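Local coordinates for putative archaeal ammonia monooxygenase subunit B (Candidatus Nitrosocaldus yellowstonii, PDB 4O65), which probably serves as the copper-binding cupredoxin domain of an archaeal ammonia monooxygenase, a membrane enzyme of ammonia oxidation, at residues E15-S20 with A127-N132; L60-R65 with V111-C116; S9-I14 with A134-G139; A76-F81 with N101-P106; N89-I94 with L117-P122. All coordinates share one frame; numbering follows the deposited sequence.

Contact 1. Residues E15-S20 with A127-N132; sequences EDETFS and AHTQLN. With CU (copper (II) ion), chain B.
Glu17 OE1 takes two hydrogen bonds from Thr129, one from the backbone N at 2.8 Å and one from the hydroxyl OG1 at 2.7 Å. The N-H points almost down the C-O axis of the carboxylate, while OG1 sits on the anti lone pair of the same oxygen. Glu17 spans the gap because CG is anti to its backbone N (chi1 -180°) and CD continues the extended chain. Beside this grip, Phe19 brings CZ within 3.4 Å of Ala127 O and CE2 to 4.1 Å from Ala127 CB. One step out, Tyr113 OH is hydrogen-bonded to Thr129 OG1. Between Ala127 and Thr129, the bond from CA to CB of His128 points away from 15-20, and the ring binds copper through NE2 at 2.0 Å; its ND1 is bonded to Gly141 O. His126 and a water complete the observed ligands. One carboxylate oxygen thus fixes the backbone N-H and hydroxyl of the residue next to a copper ligand, in keeping with a second-shell role.

Contact 2. Residues L60-R65 with V111-C116; sequences LIVTGR and VPYKLC
Tyr113 holds CG between its backbone N and carbonyl carbon (chi1 74°), the crowded position, and its ring lies against Gly64. Gly64 N stands 3.5 Å above the ring plane, over its centre, and Tyr113 CE2 comes to 3.3 Å from Gly64 CA, so the aromatic face rests directly on the glycine backbone. On the sheet face shared by Ile61, Thr63 and Lys114, the lysine has CG anti to its N (chi1 170°) and runs out extended. Its CG and CB lie 3.9 Å from Thr63 CG2, and further along its CE packs 3.8 Å from Ile61 CG2. The two antiparallel strands are bonded through two hydrogen-bonded pairs. Val62 N to Leu115 O and Leu115 N to Val62 O are both 2.8 Å, whereas Gly64 N reaches Tyr113 O at a longer 3.2 Å. This is the central strand pair of the four-stranded sheet of the cupredoxin sandwich. Strand 12-19 flanks 60-65 and strand 91-97 flanks 111-116; Tyr113 also packs on Ile14 of strand 12-19, and Cys116 is joined by a disulfide to Cys51.

Contact 3. Residues S9-I14 with A134-G139; sequences SRFVKI and ASVGPG. With SO4 (sulfate ion), chain C.
Phe11 and Val136, two exposed residues on loops at the end of the sandwich, meet face to methyl: Val136 CG1 stands 4.1 Å from the ring centroid, 20° off the normal, in a CH-pi contact displaced toward the rim. Its other methyl, CG2, comes to 3.7 Å from CE2 of Phe11. With CG1 anti to the backbone N (chi1 179°) and CG2 anti to the carbonyl carbon, both methyls of Val136 reach the ring at CD2 and CE2. No hydrogen bond joins the two segments. Ahead of the phenylalanine, Ser9 OG accepts from Phe11 N at 3.0 Å, an ST turn that shapes the approach to strand 12-19, while Ser9 CB rests 3.9 Å from Pro138 O. On the partner side, Val136 and Gly137 both face Ile133 in a classic beta bulge, where the chain enters strand 137-149 after the turn from 123-133. The contact therefore joins the beginning of the first strand of one sheet to the hairpin of the other. Deeper in, Ile14 CD1 lies 3.5 Å from Gly139 O. Away from the interface, Arg10 binds a sulfate, probably from the crystallisation liquor, edge-on: NE donates to O1 at 3.0 Å and NH2 to O4 at 3.1 Å.

Contact 4. Residues A76-F81 with N101-P106; sequences AWISLF and NVFTIP
Ala76 and Phe103 form an antiparallel hydrogen-bonded pair, Ala76 N giving to Phe103 O at 2.9 Å and Phe103 N to Ala76 O at 2.8 Å. The tight part lies on the inner face. Here Phe103 CG sits between its backbone N and carbonyl carbon (chi1 55°), and the ring has Ala76 O over one face, 3.4 Å above its plane and toward the rim. Ile78 CG2 meets the ring at its edge, 4.0 Å from CE2, and Ile105 CD1 packs 3.7 Å from Ala76 CB. The outer side is looser and exposed to solvent. Trp77 and Val102 point the same way, yet only Trp77 CE3 and Val102 CG2 approach, at 4.2 Å; Trp77 CB does lie close to Asn101 O, at 3.2 Å. The short segment axes lie at 106°; pairing goes on from Ile105 to Leu74, while 78-81 runs away from 101-106. Strand 103-105 is outermost in the mixed sheet, with 74-81 inside it, while Ile78 reaches Tyr113 and Leu115 of the facing sheet.

Contact 5. Residues N89-I94 with L117-P122; sequences NRWEFI and LSALEP
Trp91, Glu92 and Phe93 run antiparallel to Ala119, Ser118 and Leu117 at 152°, with Glu92 and Ser118 as the hydrogen-bonded pair: Glu92 N to Ser118 O at 2.9 Å and Ser118 N to Glu92 O at 2.8 Å. Just before strand 91-97 and just after strand 110-119, Arg90 O accepts from Leu120 N at 2.8 Å and, weakly, from Glu121 N. On the face of Trp91 and Phe93, both rings are met by aliphatic groups. Ala119 CB lies 4.0 Å from the centroid of the six-membered ring of Trp91, over the face. Leu117 has CG anti to the carbonyl carbon (chi1 -60°), 4.0 Å from Phe93 CE1, and its CD2 stands over the centre of the Phe93 ring, 3.8 Å from the centroid and 11° off the normal. Strand 91-97 is the edge of the four-stranded sheet of the cupredoxin sandwich, paired with inner strand 110-119; its aromatic face turns inward, where Trp91 meets Tyr125 edge-to-face and touches Ile146 and Val148 of the other sheet. On the side of Glu92 and Ser118, Leu120 CD1, from the loop, reaches Glu92 CB at 4.0 Å, while the Glu92 carboxylate pairs with Lys27 and Ser118 OG bonds to Asp58. Farther out, Arg90 CG packs against Glu121 CG at 3.8 Å; the Arg90 guanidinium has Glu121 CB over one face.

Overall arrangement
From the N terminus, residues 9-14 open the longest loop, closed by contact 3 at 134-139. Contact 1 follows directly on strand 12-19 and closes at 127-132, nested inside it; both tie the first strand of the four-stranded sheet to the mixed sheet. Within contact 1 lies contact 2, pairing 60-65 with 111-116 in the middle of the four-stranded sheet. Contact 4 is nested in turn inside contact 2, adding strand 103-105 to the edge of the mixed sheet. Contact 5 crosses both contact 2 and contact 4 while remaining inside contact 1, and pairs 91-97 with the far end of strand 110-119. Contacts 3 and 5 lie about 24 Å apart between centres.

Contact 1. Residues E15-S20 with A127-N132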
# COMPACT_ATOMS: atom_id res chain seq x y z
N GLU A 15 -3.28 2.91 15.24
CA GLU A 15 -4.63 3.20 15.69
C GLU A 15 -5.51 3.82 14.58
O GLU A 15 -4.98 4.38 13.59
CB GLU A 15 -4.56 4.17 16.88
CG GLU A 15 -3.73 3.58 18.06
CD GLU A 15 -3.79 4.45 19.31
OE1 GLU A 15 -4.58 5.44 19.37
OE2 GLU A 15 -3.01 4.16 20.24
N ASP A 16 -6.83 3.63 14.73
CA ASP A 16 -7.80 4.32 13.83
C ASP A 16 -7.59 3.97 12.36
O ASP A 16 -7.78 4.80 11.47
CB ASP A 16 -7.71 5.80 14.08
CG ASP A 16 -8.05 6.13 15.56
OD1 ASP A 16 -9.08 5.69 16.01
OD2 ASP A 16 -7.22 6.66 16.24
N GLU A 17 -7.20 2.73 12.13
CA GLU A 17 -6.92 2.29 10.73
C GLU A 17 -8.25 2.31 9.93
O GLU A 17 -9.30 1.84 10.43
CB GLU A 17 -6.34 0.92 10.80
CG GLU A 17 -6.00 0.33 9.43
CD GLU A 17 -5.61 -1.12 9.55
OE1 GLU A 17 -4.50 -1.48 9.13
OE2 GLU A 17 -6.43 -1.92 10.07
N THR A 18 -8.24 2.89 8.69
CA THR A 18 -9.45 2.93 7.90
C THR A 18 -9.05 2.51 6.50
O THR A 18 -7.99 2.93 6.06
CB THR A 18 -10.03 4.35 7.79
OG1 THR A 18 -10.39 4.78 9.10
CG2 THR A 18 -11.24 4.34 6.88
N PHE A 19 -9.90 1.72 5.83
CA PHE A 19 -9.63 1.30 4.46
C PHE A 19 -10.68 1.97 3.61
O PHE A 19 -11.90 1.97 3.95
CB PHE A 19 -9.78 -0.22 4.32
CG PHE A 19 -8.71 -1.00 5.05
CD1 PHE A 19 -8.82 -1.23 6.42
CD2 PHE A 19 -7.62 -1.49 4.35
CE1 PHE A 19 -7.83 -1.94 7.09
CE2 PHE A 19 -6.60 -2.20 5.02
CZ PHE A 19 -6.73 -2.42 6.40
N SER A 20 -10.25 2.49 2.45
CA SER A 20 -11.23 3.26 1.61
C SER A 20 -12.22 2.36 0.87
O SER A 20 -13.23 2.85 0.35
CB SER A 20 -10.48 4.12 0.57
OG SER A 20 -9.70 3.27 -0.29
N ALA A 127 -5.92 -7.72 4.55
CA ALA A 127 -4.85 -6.73 4.52
C ALA A 127 -4.74 -6.00 5.84
O ALA A 127 -5.78 -5.69 6.47
CB ALA A 127 -5.19 -5.69 3.44
N HIS A 128 -3.50 -5.66 6.21
CA HIS A 128 -3.20 -4.96 7.47
C HIS A 128 -2.18 -3.93 7.20
O HIS A 128 -1.20 -4.15 6.44
CB HIS A 128 -2.51 -5.90 8.47
CG HIS A 128 -3.32 -7.12 8.85
ND1 HIS A 128 -3.80 -7.32 10.12
CD2 HIS A 128 -3.60 -8.32 8.13
CE1 HIS A 128 -4.43 -8.55 10.18
NE2 HIS A 128 -4.29 -9.15 8.97
N THR A 129 -2.31 -2.80 7.88
CA THR A 129 -1.14 -1.90 7.96
C THR A 129 0.00 -2.65 8.65
O THR A 129 -0.19 -3.25 9.72
CB THR A 129 -1.46 -0.65 8.81
OG1 THR A 129 -2.54 0.06 8.17
CG2 THR A 129 -0.24 0.26 8.86
N GLN A 130 1.21 -2.58 8.08
CA GLN A 130 2.38 -3.15 8.77
C GLN A 130 3.38 -2.06 9.11
O GLN A 130 3.86 -1.32 8.23
CB GLN A 130 3.05 -4.16 7.79
CG GLN A 130 4.32 -4.77 8.42
CD GLN A 130 4.97 -5.84 7.59
OE1 GLN A 130 6.26 -6.03 7.64
NE2 GLN A 130 4.18 -6.57 6.85
N LEU A 131 3.71 -1.91 10.41
CA LEU A 131 4.74 -0.96 10.79
C LEU A 131 6.00 -1.73 11.06
O LEU A 131 5.92 -2.80 11.69
CB LEU A 131 4.27 -0.24 12.08
CG LEU A 131 5.27 0.83 12.58
CD1 LEU A 131 5.40 1.96 11.57
CD2 LEU A 131 4.87 1.32 14.00
N ASN A 132 7.16 -1.25 10.59
CA ASN A 132 8.44 -1.81 11.02
C ASN A 132 9.22 -0.78 11.78
O ASN A 132 9.48 0.29 11.25
CB ASN A 132 9.26 -2.34 9.87
CG ASN A 132 8.88 -3.78 9.58
OD1 ASN A 132 9.29 -4.76 10.30
ND2 ASN A 132 7.98 -3.89 8.68
CU CU B . -5.24 -10.76 8.31
O HOH W 1 -3.85 -12.31 8.20

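Contact 2. Residues L60-R65 with V111-C116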
# COMPACT_ATOMS: atom_id res chain seq x y z
N LEU A 60 -6.54 1.65 -3.50
CA LEU A 60 -6.88 1.57 -2.05
C LEU A 60 -6.14 2.63 -1.30
O LEU A 60 -4.90 2.75 -1.45
CB LEU A 60 -6.40 0.18 -1.52
CG LEU A 60 -6.61 0.01 0.02
CD1 LEU A 60 -8.11 -0.03 0.37
CD2 LEU A 60 -5.95 -1.35 0.37
N ILE A 61 -6.87 3.36 -0.44
CA ILE A 61 -6.26 4.23 0.56
C ILE A 61 -6.45 3.63 1.96
O ILE A 61 -7.57 3.25 2.34
CB ILE A 61 -6.93 5.63 0.53
CG1 ILE A 61 -6.69 6.32 -0.86
CG2 ILE A 61 -6.34 6.51 1.65
CD1 ILE A 61 -7.44 7.67 -0.98
N VAL A 62 -5.34 3.58 2.72
CA VAL A 62 -5.43 3.13 4.10
C VAL A 62 -4.90 4.30 4.91
O VAL A 62 -3.77 4.79 4.65
CB VAL A 62 -4.53 1.87 4.37
CG1 VAL A 62 -4.75 1.39 5.84
CG2 VAL A 62 -4.84 0.78 3.34
N THR A 63 -5.65 4.70 5.93
CA THR A 63 -5.17 5.78 6.77
C THR A 63 -5.22 5.36 8.23
O THR A 63 -5.93 4.39 8.56
CB THR A 63 -6.01 7.08 6.61
OG1 THR A 63 -7.41 6.77 6.78
CG2 THR A 63 -5.81 7.68 5.17
N GLY A 64 -4.47 6.06 9.07
CA GLY A 64 -4.49 5.77 10.54
C GLY A 64 -3.52 6.67 11.26
O GLY A 64 -3.08 7.70 10.71
N ARG A 65 -3.16 6.30 12.49
CA ARG A 65 -2.24 7.13 13.23
C ARG A 65 -1.30 6.17 13.93
O ARG A 65 -1.75 5.10 14.37
CB ARG A 65 -2.98 7.93 14.36
CG ARG A 65 -4.06 8.93 13.96
CD ARG A 65 -4.59 9.69 15.25
NE ARG A 65 -5.12 8.67 16.19
CZ ARG A 65 -4.93 8.63 17.52
NH1 ARG A 65 -4.26 9.59 18.17
NH2 ARG A 65 -5.46 7.64 18.24
N VAL A 111 2.00 10.06 14.73
CA VAL A 111 2.32 10.35 13.33
C VAL A 111 1.08 9.86 12.52
O VAL A 111 0.83 8.63 12.45
CB VAL A 111 3.61 9.61 12.88
CG1 VAL A 111 3.87 9.77 11.38
CG2 VAL A 111 4.82 10.20 13.63
N PRO A 112 0.31 10.79 11.90
CA PRO A 112 -0.75 10.31 10.98
C PRO A 112 -0.11 9.70 9.77
O PRO A 112 0.99 10.14 9.34
CB PRO A 112 -1.54 11.60 10.58
CG PRO A 112 -0.71 12.74 11.07
CD PRO A 112 0.26 12.26 12.14
N TYR A 113 -0.74 8.65 9.22
CA TYR A 113 -0.16 8.04 7.99
C TYR A 113 -1.24 7.85 6.94
O TYR A 113 -2.45 7.75 7.27
CB TYR A 113 0.54 6.68 8.32
CG TYR A 113 -0.41 5.54 8.62
CD1 TYR A 113 -0.87 4.70 7.60
CD2 TYR A 113 -0.76 5.23 9.95
CE1 TYR A 113 -1.77 3.65 7.87
CE2 TYR A 113 -1.60 4.18 10.24
CZ TYR A 113 -2.08 3.38 9.21
OH TYR A 113 -2.92 2.36 9.54
N LYS A 114 -0.80 7.74 5.69
CA LYS A 114 -1.69 7.45 4.57
C LYS A 114 -0.89 6.63 3.56
O LYS A 114 0.23 7.02 3.12
CB LYS A 114 -2.23 8.73 3.93
CG LYS A 114 -2.97 8.44 2.59
CD LYS A 114 -3.80 9.67 2.24
CE LYS A 114 -4.40 9.62 0.83
NZ LYS A 114 -5.36 10.77 0.53
N LEU A 115 -1.43 5.46 3.23
CA LEU A 115 -0.84 4.59 2.22
C LEU A 115 -1.82 4.53 1.05
O LEU A 115 -3.06 4.40 1.24
CB LEU A 115 -0.72 3.16 2.76
CG LEU A 115 -0.20 3.04 4.19
CD1 LEU A 115 -0.12 1.55 4.52
CD2 LEU A 115 1.15 3.70 4.25
N CYS A 116 -1.26 4.67 -0.15
CA CYS A 116 -2.09 4.62 -1.35
C CYS A 116 -1.45 3.53 -2.22
O CYS A 116 -0.26 3.64 -2.50
CB CYS A 116 -2.04 5.92 -2.10
SG CYS A 116 -3.33 5.93 -3.41

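Contact 3. Residues S9-I14 with A134-G139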
# COMPACT_ATOMS: atom_id res chain seq x y z
N SER A 9 2.63 -3.93 18.03
CA SER A 9 3.82 -3.64 18.81
C SER A 9 3.42 -2.95 20.10
O SER A 9 2.47 -2.16 20.12
CB SER A 9 4.73 -2.71 18.01
OG SER A 9 5.85 -2.32 18.81
N ARG A 10 4.11 -3.25 21.19
CA ARG A 10 3.94 -2.47 22.44
C ARG A 10 4.66 -1.14 22.40
O ARG A 10 4.35 -0.24 23.23
CB ARG A 10 4.47 -3.25 23.63
CG ARG A 10 3.80 -4.62 23.85
CD ARG A 10 2.34 -4.76 23.43
NE ARG A 10 1.87 -6.10 23.78
CZ ARG A 10 1.09 -6.90 23.05
NH1 ARG A 10 0.64 -6.57 21.82
NH2 ARG A 10 0.78 -8.09 23.57
N PHE A 11 5.54 -0.97 21.42
CA PHE A 11 6.34 0.26 21.33
C PHE A 11 5.57 1.36 20.61
O PHE A 11 5.63 2.52 21.02
CB PHE A 11 7.65 0.02 20.59
CG PHE A 11 8.75 -0.61 21.42
CD1 PHE A 11 8.47 -1.60 22.38
CD2 PHE A 11 10.10 -0.31 21.17
CE1 PHE A 11 9.51 -2.20 23.13
CE2 PHE A 11 11.13 -0.90 21.91
CZ PHE A 11 10.83 -1.86 22.88
N VAL A 12 4.90 1.02 19.50
CA VAL A 12 4.13 2.04 18.71
C VAL A 12 2.87 1.32 18.26
O VAL A 12 2.96 0.25 17.62
CB VAL A 12 4.91 2.57 17.46
CG1 VAL A 12 4.03 3.57 16.65
CG2 VAL A 12 6.28 3.20 17.81
N LYS A 13 1.70 1.88 18.58
CA LYS A 13 0.42 1.25 18.20
C LYS A 13 -0.07 1.84 16.91
O LYS A 13 0.11 3.04 16.66
CB LYS A 13 -0.62 1.49 19.30
CG LYS A 13 -1.87 0.63 19.13
CD LYS A 13 -2.71 0.50 20.43
CE LYS A 13 -3.89 -0.42 20.09
NZ LYS A 13 -5.03 -0.30 21.03
N ILE A 14 -0.70 1.02 16.09
CA ILE A 14 -1.33 1.49 14.83
C ILE A 14 -2.82 1.66 15.19
O ILE A 14 -3.51 0.67 15.51
CB ILE A 14 -1.19 0.39 13.78
CG1 ILE A 14 0.32 0.24 13.44
CG2 ILE A 14 -2.05 0.70 12.50
CD1 ILE A 14 0.55 -1.07 12.61
N ALA A 134 12.60 0.25 13.35
CA ALA A 134 14.03 -0.12 13.14
C ALA A 134 14.60 -0.59 14.47
O ALA A 134 14.40 0.08 15.51
CB ALA A 134 14.82 1.12 12.66
N SER A 135 15.27 -1.75 14.43
CA SER A 135 15.96 -2.36 15.59
C SER A 135 15.00 -3.04 16.58
O SER A 135 15.41 -3.56 17.62
CB SER A 135 16.89 -1.37 16.37
OG SER A 135 16.20 -0.59 17.36
N VAL A 136 13.70 -3.02 16.24
CA VAL A 136 12.72 -3.62 17.17
C VAL A 136 11.93 -4.74 16.49
O VAL A 136 11.95 -5.89 16.99
CB VAL A 136 11.76 -2.52 17.73
CG1 VAL A 136 10.75 -3.17 18.66
CG2 VAL A 136 12.57 -1.50 18.52
N GLY A 137 11.22 -4.43 15.40
CA GLY A 137 10.40 -5.43 14.72
C GLY A 137 9.07 -4.84 14.27
O GLY A 137 8.88 -3.57 14.24
N PRO A 138 8.10 -5.73 14.00
CA PRO A 138 6.87 -5.36 13.31
C PRO A 138 5.71 -5.10 14.28
O PRO A 138 5.73 -5.48 15.49
CB PRO A 138 6.53 -6.63 12.49
CG PRO A 138 6.96 -7.75 13.48
CD PRO A 138 8.28 -7.20 14.04
N GLY A 139 4.73 -4.37 13.76
CA GLY A 139 3.39 -4.29 14.41
C GLY A 139 2.41 -4.36 13.27
O GLY A 139 2.68 -3.83 12.14
S SO4 C . 2.29 -7.44 27.22
O1 SO4 C . 3.27 -7.30 26.14
O2 SO4 C . 2.84 -8.33 28.30
O3 SO4 C . 2.00 -6.08 27.76
O4 SO4 C . 1.04 -8.01 26.66

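Contact 4. Residues A76-F81 with N101-P106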
# COMPACT_ATOMS: atom_id res chain seq x y z
N ALA A 76 11.16 4.32 11.66
CA ALA A 76 10.20 3.32 11.17
C ALA A 76 9.91 3.44 9.69
O ALA A 76 10.15 4.48 9.06
CB ALA A 76 8.92 3.44 11.99
N TRP A 77 9.37 2.35 9.12
CA TRP A 77 8.79 2.40 7.77
C TRP A 77 7.49 1.59 7.78
O TRP A 77 7.23 0.78 8.69
CB TRP A 77 9.76 1.86 6.73
CG TRP A 77 10.25 0.45 6.95
CD1 TRP A 77 9.81 -0.72 6.32
CD2 TRP A 77 11.36 0.04 7.80
NE1 TRP A 77 10.53 -1.81 6.77
CE2 TRP A 77 11.49 -1.40 7.65
CE3 TRP A 77 12.21 0.71 8.69
CZ2 TRP A 77 12.45 -2.13 8.37
CZ3 TRP A 77 13.17 -0.04 9.40
CH2 TRP A 77 13.28 -1.42 9.23
N ILE A 78 6.64 1.89 6.79
CA ILE A 78 5.31 1.37 6.78
C ILE A 78 5.02 0.65 5.47
O ILE A 78 5.56 1.02 4.43
CB ILE A 78 4.35 2.54 7.02
CG1 ILE A 78 2.94 2.06 7.25
CG2 ILE A 78 4.43 3.64 5.93
CD1 ILE A 78 2.28 3.13 8.14
N SER A 79 4.23 -0.42 5.52
CA SER A 79 3.91 -1.14 4.32
C SER A 79 2.54 -1.77 4.52
O SER A 79 1.92 -1.54 5.55
CB SER A 79 4.97 -2.19 4.02
OG SER A 79 5.14 -3.10 5.09
N LEU A 80 2.11 -2.55 3.53
CA LEU A 80 0.82 -3.27 3.63
C LEU A 80 1.14 -4.74 3.67
O LEU A 80 1.84 -5.30 2.75
CB LEU A 80 -0.09 -2.91 2.46
CG LEU A 80 -1.52 -3.46 2.58
CD1 LEU A 80 -2.32 -2.59 3.53
CD2 LEU A 80 -2.15 -3.55 1.20
N PHE A 81 0.64 -5.40 4.70
CA PHE A 81 0.77 -6.86 4.84
C PHE A 81 -0.46 -7.53 4.28
O PHE A 81 -1.56 -7.20 4.68
CB PHE A 81 0.94 -7.23 6.32
CG PHE A 81 0.95 -8.72 6.58
CD1 PHE A 81 1.96 -9.53 6.07
CD2 PHE A 81 -0.08 -9.29 7.30
CE1 PHE A 81 1.95 -10.91 6.32
CE2 PHE A 81 -0.10 -10.67 7.57
CZ PHE A 81 0.93 -11.46 7.09
N ASN A 101 11.65 6.88 2.93
CA ASN A 101 11.83 5.42 3.08
C ASN A 101 11.79 5.00 4.56
O ASN A 101 11.29 3.93 4.89
CB ASN A 101 13.18 4.97 2.51
CG ASN A 101 13.29 5.17 1.01
OD1 ASN A 101 13.91 6.13 0.54
ND2 ASN A 101 12.70 4.26 0.24
N VAL A 102 12.38 5.83 5.40
CA VAL A 102 12.29 5.70 6.87
C VAL A 102 11.86 7.07 7.41
O VAL A 102 12.26 8.14 6.88
CB VAL A 102 13.66 5.29 7.41
CG1 VAL A 102 13.69 5.25 8.91
CG2 VAL A 102 14.09 3.94 6.83
N PHE A 103 11.04 7.10 8.46
CA PHE A 103 10.67 8.37 9.09
C PHE A 103 10.79 8.29 10.60
O PHE A 103 10.93 7.18 11.17
CB PHE A 103 9.28 8.81 8.66
CG PHE A 103 8.23 7.76 8.93
CD1 PHE A 103 7.60 7.71 10.19
CD2 PHE A 103 7.88 6.82 7.96
CE1 PHE A 103 6.66 6.72 10.47
CE2 PHE A 103 6.92 5.82 8.24
CZ PHE A 103 6.30 5.81 9.51
N THR A 104 10.68 9.44 11.27
CA THR A 104 10.79 9.46 12.73
C THR A 104 9.44 9.45 13.40
O THR A 104 8.52 10.20 13.00
CB THR A 104 11.54 10.72 13.22
OG1 THR A 104 12.85 10.69 12.65
CG2 THR A 104 11.66 10.75 14.75
N ILE A 105 9.33 8.65 14.45
CA ILE A 105 8.16 8.71 15.29
C ILE A 105 8.58 9.31 16.62
O ILE A 105 9.38 8.72 17.34
CB ILE A 105 7.53 7.31 15.53
CG1 ILE A 105 7.16 6.71 14.17
CG2 ILE A 105 6.28 7.47 16.40
CD1 ILE A 105 6.67 5.28 14.28
N PRO A 106 8.10 10.53 16.92
CA PRO A 106 8.63 11.18 18.12
C PRO A 106 8.22 10.42 19.36
O PRO A 106 7.12 9.90 19.44
CB PRO A 106 7.95 12.57 18.15
CG PRO A 106 7.21 12.71 16.87
CD PRO A 106 7.16 11.38 16.15

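Contact 5. Residues N89-I94 with L117-P122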
# COMPACT_ATOMS: atom_id res chain seq x y z
N ASN A 89 4.40 -7.01 -5.47
CA ASN A 89 3.96 -8.34 -5.94
C ASN A 89 2.48 -8.45 -6.40
O ASN A 89 2.16 -8.56 -7.60
CB ASN A 89 4.20 -9.37 -4.84
CG ASN A 89 4.07 -10.79 -5.35
OD1 ASN A 89 3.95 -11.00 -6.57
ND2 ASN A 89 4.07 -11.76 -4.45
N ARG A 90 1.57 -8.45 -5.43
CA ARG A 90 0.15 -8.45 -5.76
C ARG A 90 -0.44 -7.05 -5.62
O ARG A 90 -1.55 -6.82 -6.11
CB ARG A 90 -0.62 -9.48 -4.94
CG ARG A 90 -0.30 -10.83 -5.63
CD ARG A 90 -0.43 -12.09 -4.82
NE ARG A 90 -1.81 -12.53 -4.75
CZ ARG A 90 -2.46 -13.24 -5.67
NH1 ARG A 90 -1.85 -13.61 -6.79
NH2 ARG A 90 -3.73 -13.57 -5.45
N TRP A 91 0.32 -6.17 -4.93
CA TRP A 91 -0.05 -4.74 -4.69
C TRP A 91 1.14 -3.90 -5.00
O TRP A 91 2.28 -4.40 -4.92
CB TRP A 91 -0.41 -4.53 -3.21
CG TRP A 91 -1.69 -5.23 -2.83
CD1 TRP A 91 -1.86 -6.57 -2.53
CD2 TRP A 91 -3.02 -4.66 -2.81
NE1 TRP A 91 -3.18 -6.87 -2.29
CE2 TRP A 91 -3.94 -5.75 -2.43
CE3 TRP A 91 -3.53 -3.39 -3.05
CZ2 TRP A 91 -5.31 -5.56 -2.29
CZ3 TRP A 91 -4.91 -3.20 -2.88
CH2 TRP A 91 -5.78 -4.26 -2.52
N GLU A 92 0.93 -2.64 -5.35
CA GLU A 92 2.02 -1.72 -5.67
C GLU A 92 1.79 -0.42 -4.89
O GLU A 92 0.67 0.10 -4.93
CB GLU A 92 1.91 -1.43 -7.17
CG GLU A 92 2.95 -0.51 -7.73
CD GLU A 92 2.87 -0.59 -9.22
OE1 GLU A 92 2.05 0.14 -9.81
OE2 GLU A 92 3.55 -1.47 -9.78
N PHE A 93 2.83 0.16 -4.27
CA PHE A 93 2.67 1.50 -3.71
C PHE A 93 2.53 2.57 -4.79
O PHE A 93 3.17 2.54 -5.85
CB PHE A 93 3.75 1.89 -2.66
CG PHE A 93 3.37 1.47 -1.26
CD1 PHE A 93 2.55 2.29 -0.47
CD2 PHE A 93 3.75 0.21 -0.77
CE1 PHE A 93 2.17 1.90 0.80
CE2 PHE A 93 3.36 -0.19 0.51
CZ PHE A 93 2.57 0.66 1.29
N ILE A 94 1.62 3.50 -4.51
CA ILE A 94 1.48 4.69 -5.29
C ILE A 94 2.12 5.83 -4.48
O ILE A 94 2.85 6.65 -5.05
CB ILE A 94 0.00 5.03 -5.60
CG1 ILE A 94 -0.58 3.97 -6.55
CG2 ILE A 94 -0.14 6.48 -6.13
CD1 ILE A 94 -2.11 3.99 -6.61
N LEU A 117 -2.25 2.54 -2.62
CA LEU A 117 -1.75 1.34 -3.35
C LEU A 117 -2.66 1.01 -4.52
O LEU A 117 -3.83 1.36 -4.51
CB LEU A 117 -1.73 0.08 -2.44
CG LEU A 117 -0.84 0.21 -1.20
CD1 LEU A 117 -1.72 0.47 0.01
CD2 LEU A 117 -0.03 -1.06 -1.01
N SER A 118 -2.06 0.39 -5.53
CA SER A 118 -2.77 -0.18 -6.66
C SER A 118 -2.85 -1.71 -6.49
O SER A 118 -1.83 -2.38 -6.20
CB SER A 118 -1.97 0.10 -7.94
OG SER A 118 -2.61 -0.59 -8.99
N ALA A 119 -4.05 -2.28 -6.58
CA ALA A 119 -4.18 -3.74 -6.62
C ALA A 119 -3.72 -4.25 -7.98
O ALA A 119 -4.25 -3.81 -9.03
CB ALA A 119 -5.64 -4.13 -6.42
N LEU A 120 -2.79 -5.20 -7.98
CA LEU A 120 -2.27 -5.74 -9.28
C LEU A 120 -2.89 -7.07 -9.71
O LEU A 120 -3.05 -7.36 -10.93
CB LEU A 120 -0.74 -5.89 -9.21
CG LEU A 120 0.08 -4.65 -8.89
CD1 LEU A 120 1.57 -5.00 -8.84
CD2 LEU A 120 -0.17 -3.57 -9.95
N GLU A 121 -3.26 -7.91 -8.74
CA GLU A 121 -3.67 -9.27 -9.08
C GLU A 121 -4.93 -9.66 -8.36
O GLU A 121 -5.15 -9.22 -7.17
CB GLU A 121 -2.51 -10.27 -8.76
CG GLU A 121 -1.14 -9.79 -9.22
CD GLU A 121 -1.01 -9.72 -10.75
OE1 GLU A 121 -1.83 -10.34 -11.44
OE2 GLU A 121 -0.07 -9.05 -11.25
N PRO A 122 -5.79 -10.44 -9.02
CA PRO A 122 -7.06 -10.79 -8.45
C PRO A 122 -6.88 -11.71 -7.22
O PRO A 122 -5.88 -12.44 -7.14
CB PRO A 122 -7.80 -11.49 -9.60
CG PRO A 122 -6.72 -12.16 -10.32
CD PRO A 122 -5.61 -11.10 -10.34